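Local coordinates for oxygen-independent coproporphyrinogen III oxidase (Escherichia coli, PDB 1OLT), which catalyses the anaerobic oxidative decarboxylation of two propionate groups of coproporphyrinogen III to vinyl groups in heme biosynthesis, using a [4Fe-4S] cluster and S-adenosyl-L-methionine, at residues K81-L86 with K120-R125; G102-Q107 with Q135-A140. All coordinates share one frame; numbering follows the deposited sequence. Where two conformers were deposited one is given.

Interaction 1: K81-L86 with K120-R125; sequences KADQYL and KAQISR
L86 and Q122 form the tightly packed part of this contact between helices 80-96 and 120-133. CD1 of L86 lies 3.3 Å from the backbone O of Q122 and also touches Q122 CB, the two side chains crossing obliquely. Beside them, the amide of Q122 passes over the buried methyl of A82, whose CB is 3.8 Å from Q122 NE2. The amide is fixed at both ends: OE1 accepts from N119 N and Q79 NE2, while NE2 donates to D83 OD1 over 2.8 Å with an N-H...O angle of 166°. The acceptor lies almost in the amide plane, but the N-H arrives well above the carboxylate plane, 56° out of it.

The outer side is looser and hydrated. OD1 of D83 stands 4.9 Å from R125 NH1, too far for direct contact, and a water bridges them, 2.6 Å from D83 OD1 and 2.8 Å from R125 NH1. In R125, CG is anti to the backbone N and the chain is extended as far as NE, a shape that spans the gap to L86. L86 CB lies 3.5 Å from R125 NH1, over one face of the guanidinium and displaced toward its rim. NH2 of R125 forms salt bridges with D87 and E90 of helix 80-96.

The short axes run nearly parallel, 8° apart, at a separation of 11.0 Å. Such parallel neighbours, each following a strand of the parallel part of the sheet, are characteristic of the helical layer of the radical SAM (TIM-barrel-like) core.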
loop_
_atom_site.group_PDB
_atom_site.type_symbol
_atom_site.label_atom_id
_atom_site.label_comp_id
_atom_site.label_asym_id
_atom_site.label_seq_id
_atom_site.Cartn_x
_atom_site.Cartn_y
_atom_site.Cartn_z
ATOM N N LYS A 81 9.200 24.568 1.014
ATOM C CA LYS A 81 8.383 23.880 -0.005
ATOM C C LYS A 81 7.179 23.215 0.610
ATOM O O LYS A 81 6.157 23.073 -0.054
ATOM C CB LYS A 81 9.185 22.914 -0.832
ATOM C CG LYS A 81 10.071 23.589 -1.889
ATOM C CD LYS A 81 10.868 22.567 -2.577
ATOM C CE LYS A 81 11.854 23.201 -3.510
ATOM N NZ LYS A 81 11.254 24.135 -4.468
ATOM N N ALA A 82 7.274 22.828 1.867
ATOM C CA ALA A 82 6.161 22.171 2.509
ATOM C C ALA A 82 5.013 23.181 2.718
ATOM O O ALA A 82 3.834 22.828 2.635
ATOM C CB ALA A 82 6.564 21.617 3.829
ATOM N N ASP A 83 5.372 24.427 3.045
ATOM C CA ASP A 83 4.323 25.493 3.187
ATOM C C ASP A 83 3.632 25.793 1.862
ATOM O O ASP A 83 2.425 25.942 1.828
ATOM C CB ASP A 83 4.869 26.774 3.760
ATOM C CG ASP A 83 5.359 26.615 5.174
ATOM O OD1 ASP A 83 4.589 26.115 6.098
ATOM O OD2 ASP A 83 6.573 26.948 5.404
ATOM N N GLN A 84 4.415 25.861 0.776
ATOM C CA GLN A 84 3.898 26.059 -0.562
ATOM C C GLN A 84 2.973 24.880 -0.953
ATOM O O GLN A 84 1.954 25.089 -1.526
ATOM C CB GLN A 84 5.008 26.143 -1.613
ATOM C CG GLN A 84 6.038 27.241 -1.408
ATOM C CD GLN A 84 7.155 27.218 -2.438
ATOM O OE1 GLN A 84 7.503 26.138 -2.936
ATOM N NE2 GLN A 84 7.699 28.441 -2.803
ATOM N N TYR A 85 3.353 23.673 -0.584
ATOM C CA TYR A 85 2.590 22.516 -0.914
ATOM C C TYR A 85 1.248 22.492 -0.177
ATOM O O TYR A 85 0.209 22.202 -0.790
ATOM C CB TYR A 85 3.424 21.267 -0.607
ATOM C CG TYR A 85 2.778 19.990 -1.068
ATOM C CD1 TYR A 85 2.704 19.707 -2.396
ATOM C CD2 TYR A 85 2.264 19.103 -0.181
ATOM C CE1 TYR A 85 2.107 18.536 -2.851
ATOM C CE2 TYR A 85 1.690 17.879 -0.613
ATOM C CZ TYR A 85 1.601 17.634 -1.970
ATOM O OH TYR A 85 1.045 16.453 -2.467
ATOM N N LEU A 86 1.240 22.818 1.110
ATOM C CA LEU A 86 0.008 22.948 1.846
ATOM C C LEU A 86 -0.839 24.105 1.339
ATOM O O LEU A 86 -2.076 24.003 1.391
ATOM C CB LEU A 86 0.235 23.117 3.360
ATOM C CG LEU A 86 0.750 21.945 4.191
ATOM C CD1 LEU A 86 0.572 22.098 5.699
ATOM C CD2 LEU A 86 0.235 20.739 3.779
ATOM N N LYS A 120 5.239 20.327 13.278
ATOM C CA LYS A 120 4.000 20.319 14.074
ATOM C C LYS A 120 2.940 21.288 13.615
ATOM O O LYS A 120 1.744 20.948 13.516
ATOM C CB LYS A 120 4.323 20.549 15.566
ATOM C CG LYS A 120 5.150 19.409 16.247
ATOM C CD LYS A 120 5.455 19.817 17.750
ATOM C CE LYS A 120 6.587 19.010 18.333
ATOM N NZ LYS A 120 6.773 19.201 19.882
ATOM N N ALA A 121 3.357 22.525 13.302
ATOM C CA ALA A 121 2.414 23.530 12.794
ATOM C C ALA A 121 1.799 23.126 11.450
ATOM O O ALA A 121 0.626 23.270 11.273
ATOM C CB ALA A 121 3.087 24.951 12.672
ATOM N N GLN A 122 2.589 22.597 10.554
ATOM C CA GLN A 122 2.120 22.116 9.260
ATOM C C GLN A 122 1.159 20.890 9.377
ATOM O O GLN A 122 0.112 20.827 8.719
ATOM C CB GLN A 122 3.344 21.784 8.351
ATOM C CG GLN A 122 4.080 23.040 7.984
ATOM C CD GLN A 122 5.453 22.794 7.472
ATOM O OE1 GLN A 122 6.036 21.682 7.669
ATOM N NE2 GLN A 122 6.064 23.861 6.892
ATOM N N ILE A 123 1.500 19.952 10.241
ATOM C CA ILE A 123 0.631 18.805 10.531
ATOM C C ILE A 123 -0.691 19.346 10.989
ATOM O O ILE A 123 -1.747 18.925 10.511
ATOM C CB ILE A 123 1.242 17.941 11.634
ATOM C CG1 ILE A 123 2.410 17.169 11.072
ATOM C CG2 ILE A 123 0.199 16.997 12.194
ATOM C CD1 ILE A 123 3.323 16.583 12.109
ATOM N N SER A 124 -0.663 20.284 11.946
ATOM C CA SER A 124 -1.917 20.844 12.459
ATOM C C SER A 124 -2.718 21.567 11.397
ATOM O O SER A 124 -3.981 21.483 11.357
ATOM C CB SER A 124 -1.694 21.808 13.651
ATOM O OG SER A 124 -1.125 21.144 14.748
ATOM N N ARG A 125 -2.004 22.327 10.574
ATOM C CA ARG A 125 -2.674 23.055 9.501
ATOM C C ARG A 125 -3.436 22.095 8.525
ATOM O O ARG A 125 -4.569 22.356 8.135
ATOM C CB ARG A 125 -1.695 23.918 8.706
ATOM C CG ARG A 125 -2.319 24.719 7.555
ATOM C CD ARG A 125 -1.290 25.484 6.684
ATOM N NE ARG A 125 -1.960 26.014 5.511
ATOM C CZ ARG A 125 -1.336 26.474 4.453
ATOM N NH1 ARG A 125 -0.021 26.478 4.398
ATOM N NH2 ARG A 125 -2.047 26.955 3.420
HETATM O O HOH W 1 2.015 25.723 6.204
#

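Interaction 2: G102-Q107 with Q135-A140; sequences GRHVSQ and QFNADA
V105 pairs with F136 in a parallel beta bridge, CA to CA 4.6 Å. Two hydrogen bonds flank it: V105 N donates to Q135 O at 2.8 Å (160°), and N137 N donates to V105 O at 2.8 Å (168°). V105 and F136 project to the same face of the sheet. There V105 CG1, anti to its backbone N, makes a CH-pi contact 4.3 Å from the F136 ring centroid, close to the ring normal; R131 adds a cation-pi contact to this ring.

On the solvent side, at the start of the strand, H104 and Q135 lie side by side and point the same way, with ring CE1 of H104 3.6 Å from amide NE2 of Q135 and the two planes 56° apart. N137 crosses H104 at about a right angle, its OD1 at the ring's edge and 3.3 Å from H104 CB. Water links the same two residues: one molecule joins H104 ND1 to N137 OD1, another accepts from N137 ND2 and donates weakly to H104 O. An alanine here, lacking OD1 and ND2, would probably let both waters shift or be lost and leave the H104 ring freer to turn.

N137 also opens a type I turn to A140, closed by A140 N to N137 O at 3.1 Å. Past this corner the chain starts strand 140-146 beside 105-112, where A140 CA approaches S106 O in a CA-H...O contact and S106 bonds through its backbone to E141. The polar end of S106 is held by Q316. The arrangement is that of adjacent parallel strands joined by a beta-alpha-beta crossover through helix 120-133, as in the partial barrel of radical SAM enzymes.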
loop_
_atom_site.group_PDB
_atom_site.type_symbol
_atom_site.label_atom_id
_atom_site.label_comp_id
_atom_site.label_asym_id
_atom_site.label_seq_id
_atom_site.Cartn_x
_atom_site.Cartn_y
_atom_site.Cartn_z
ATOM N N GLY A 102 -22.129 15.438 1.678
ATOM C CA GLY A 102 -22.948 14.424 2.372
ATOM C C GLY A 102 -22.222 13.163 2.934
ATOM O O GLY A 102 -22.840 12.298 3.488
ATOM N N ARG A 103 -20.905 13.071 2.758
ATOM C CA ARG A 103 -20.202 11.845 3.078
ATOM C C ARG A 103 -19.718 11.869 4.501
ATOM O O ARG A 103 -19.631 12.935 5.130
ATOM C CB ARG A 103 -19.015 11.648 2.137
ATOM C CG ARG A 103 -19.387 11.661 0.660
ATOM C CD ARG A 103 -20.106 10.443 0.148
ATOM N NE ARG A 103 -19.923 10.390 -1.305
ATOM C CZ ARG A 103 -19.277 9.443 -1.968
ATOM N NH1 ARG A 103 -18.780 8.380 -1.336
ATOM N NH2 ARG A 103 -19.164 9.549 -3.289
ATOM N N HIS A 104 -19.361 10.669 4.972
ATOM C CA HIS A 104 -18.782 10.444 6.271
ATOM C C HIS A 104 -17.471 9.725 6.050
ATOM O O HIS A 104 -17.449 8.724 5.343
ATOM C CB HIS A 104 -19.748 9.600 7.084
ATOM C CG HIS A 104 -21.042 10.306 7.339
ATOM N ND1 HIS A 104 -21.302 10.980 8.512
ATOM C CD2 HIS A 104 -22.116 10.524 6.532
ATOM C CE1 HIS A 104 -22.507 11.525 8.447
ATOM N NE2 HIS A 104 -23.014 11.283 7.249
ATOM N N VAL A 105 -16.402 10.261 6.642
ATOM C CA VAL A 105 -15.054 9.791 6.414
ATOM C C VAL A 105 -14.741 8.743 7.486
ATOM O O VAL A 105 -14.845 9.015 8.664
ATOM C CB VAL A 105 -14.062 10.927 6.424
ATOM C CG1 VAL A 105 -12.711 10.386 6.377
ATOM C CG2 VAL A 105 -14.344 11.841 5.188
ATOM N N SER A 106 -14.422 7.528 7.051
ATOM C CA SER A 106 -14.088 6.431 7.931
ATOM C C SER A 106 -12.585 6.184 8.005
ATOM O O SER A 106 -12.097 5.445 8.879
ATOM C CB SER A 106 -14.804 5.147 7.442
ATOM O OG SER A 106 -14.361 4.814 6.124
ATOM N N GLN A 107 -11.847 6.840 7.125
ATOM C CA GLN A 107 -10.416 6.540 6.942
ATOM C C GLN A 107 -9.613 7.724 6.370
ATOM O O GLN A 107 -10.062 8.325 5.397
ATOM C CB GLN A 107 -10.343 5.403 5.971
ATOM C CG GLN A 107 -9.083 4.641 5.956
ATOM C CD GLN A 107 -9.223 3.304 5.109
ATOM O OE1 GLN A 107 -9.390 2.213 5.673
ATOM N NE2 GLN A 107 -9.153 3.432 3.765
ATOM N N GLN A 135 -16.533 15.607 6.838
ATOM C CA GLN A 135 -17.106 15.099 8.065
ATOM C C GLN A 135 -16.475 13.751 8.479
ATOM O O GLN A 135 -16.727 12.725 7.868
ATOM C CB GLN A 135 -18.636 14.946 7.906
ATOM C CG GLN A 135 -19.317 14.873 9.274
ATOM C CD GLN A 135 -20.847 14.966 9.242
ATOM O OE1 GLN A 135 -21.453 15.553 8.301
ATOM N NE2 GLN A 135 -21.489 14.404 10.291
ATOM N N PHE A 136 -15.679 13.777 9.544
ATOM C CA PHE A 136 -14.951 12.603 10.019
ATOM C C PHE A 136 -15.791 11.846 11.008
ATOM O O PHE A 136 -16.376 12.454 11.930
ATOM C CB PHE A 136 -13.670 13.015 10.741
ATOM C CG PHE A 136 -12.537 13.269 9.846
ATOM C CD1 PHE A 136 -12.593 14.299 8.901
ATOM C CD2 PHE A 136 -11.415 12.505 9.921
ATOM C CE1 PHE A 136 -11.544 14.549 8.078
ATOM C CE2 PHE A 136 -10.339 12.741 9.060
ATOM C CZ PHE A 136 -10.430 13.763 8.134
ATOM N N ASN A 137 -15.860 10.524 10.841
ATOM C CA ASN A 137 -16.451 9.682 11.886
ATOM C C ASN A 137 -15.537 9.801 13.138
ATOM O O ASN A 137 -14.308 9.914 13.042
ATOM C CB ASN A 137 -16.557 8.195 11.488
ATOM C CG ASN A 137 -17.504 7.948 10.339
ATOM O OD1 ASN A 137 -18.348 8.792 10.015
ATOM N ND2 ASN A 137 -17.386 6.766 9.715
ATOM N N ALA A 138 -16.152 9.743 14.302
ATOM C CA ALA A 138 -15.412 9.839 15.566
ATOM C C ALA A 138 -14.406 8.688 15.748
ATOM O O ALA A 138 -13.340 8.858 16.377
ATOM C CB ALA A 138 -16.432 9.883 16.756
ATOM N N ASP A 139 -14.732 7.529 15.177
ATOM C CA ASP A 139 -13.840 6.361 15.219
ATOM C C ASP A 139 -13.118 6.107 13.906
ATOM O O ASP A 139 -12.736 4.999 13.630
ATOM C CB ASP A 139 -14.621 5.115 15.624
ATOM C CG ASP A 139 -15.643 4.748 14.614
ATOM O OD1 ASP A 139 -15.866 5.546 13.667
ATOM O OD2 ASP A 139 -16.262 3.695 14.668
ATOM N N ALA A 140 -12.908 7.158 13.094
ATOM C CA ALA A 140 -12.102 7.010 11.896
ATOM C C ALA A 140 -10.714 6.467 12.185
ATOM O O ALA A 140 -10.107 6.749 13.186
ATOM C CB ALA A 140 -12.023 8.392 11.115
HETATM O O HOH W 2 -17.512 14.857 4.264
HETATM O O HOH W 3 -19.203 11.517 10.100
HETATM O O HOH W 4 -18.716 6.232 7.167
#

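Overall arrangement
The two contacts lie 23 Å apart between centres and about 10 Å at their nearest atoms, without touching, and both fall within the radical SAM core. Their segments alternate along the chain: helix 80-96, strand 105-112, helix 120-133, then strands 136-137 and 140-146. Interaction 1 therefore joins the helices before and after strand 105-112, whereas interaction 2 joins the start of that strand to the chain leaving the second helix. Together they join successive beta-alpha units, one in the helical layer and one in the sheet. Strand 105-112 also pairs with strand 53-62 and ends at G111 and G112, which line an S-adenosylmethionine pocket, consistent with these contacts being part of the framework around the cofactor site.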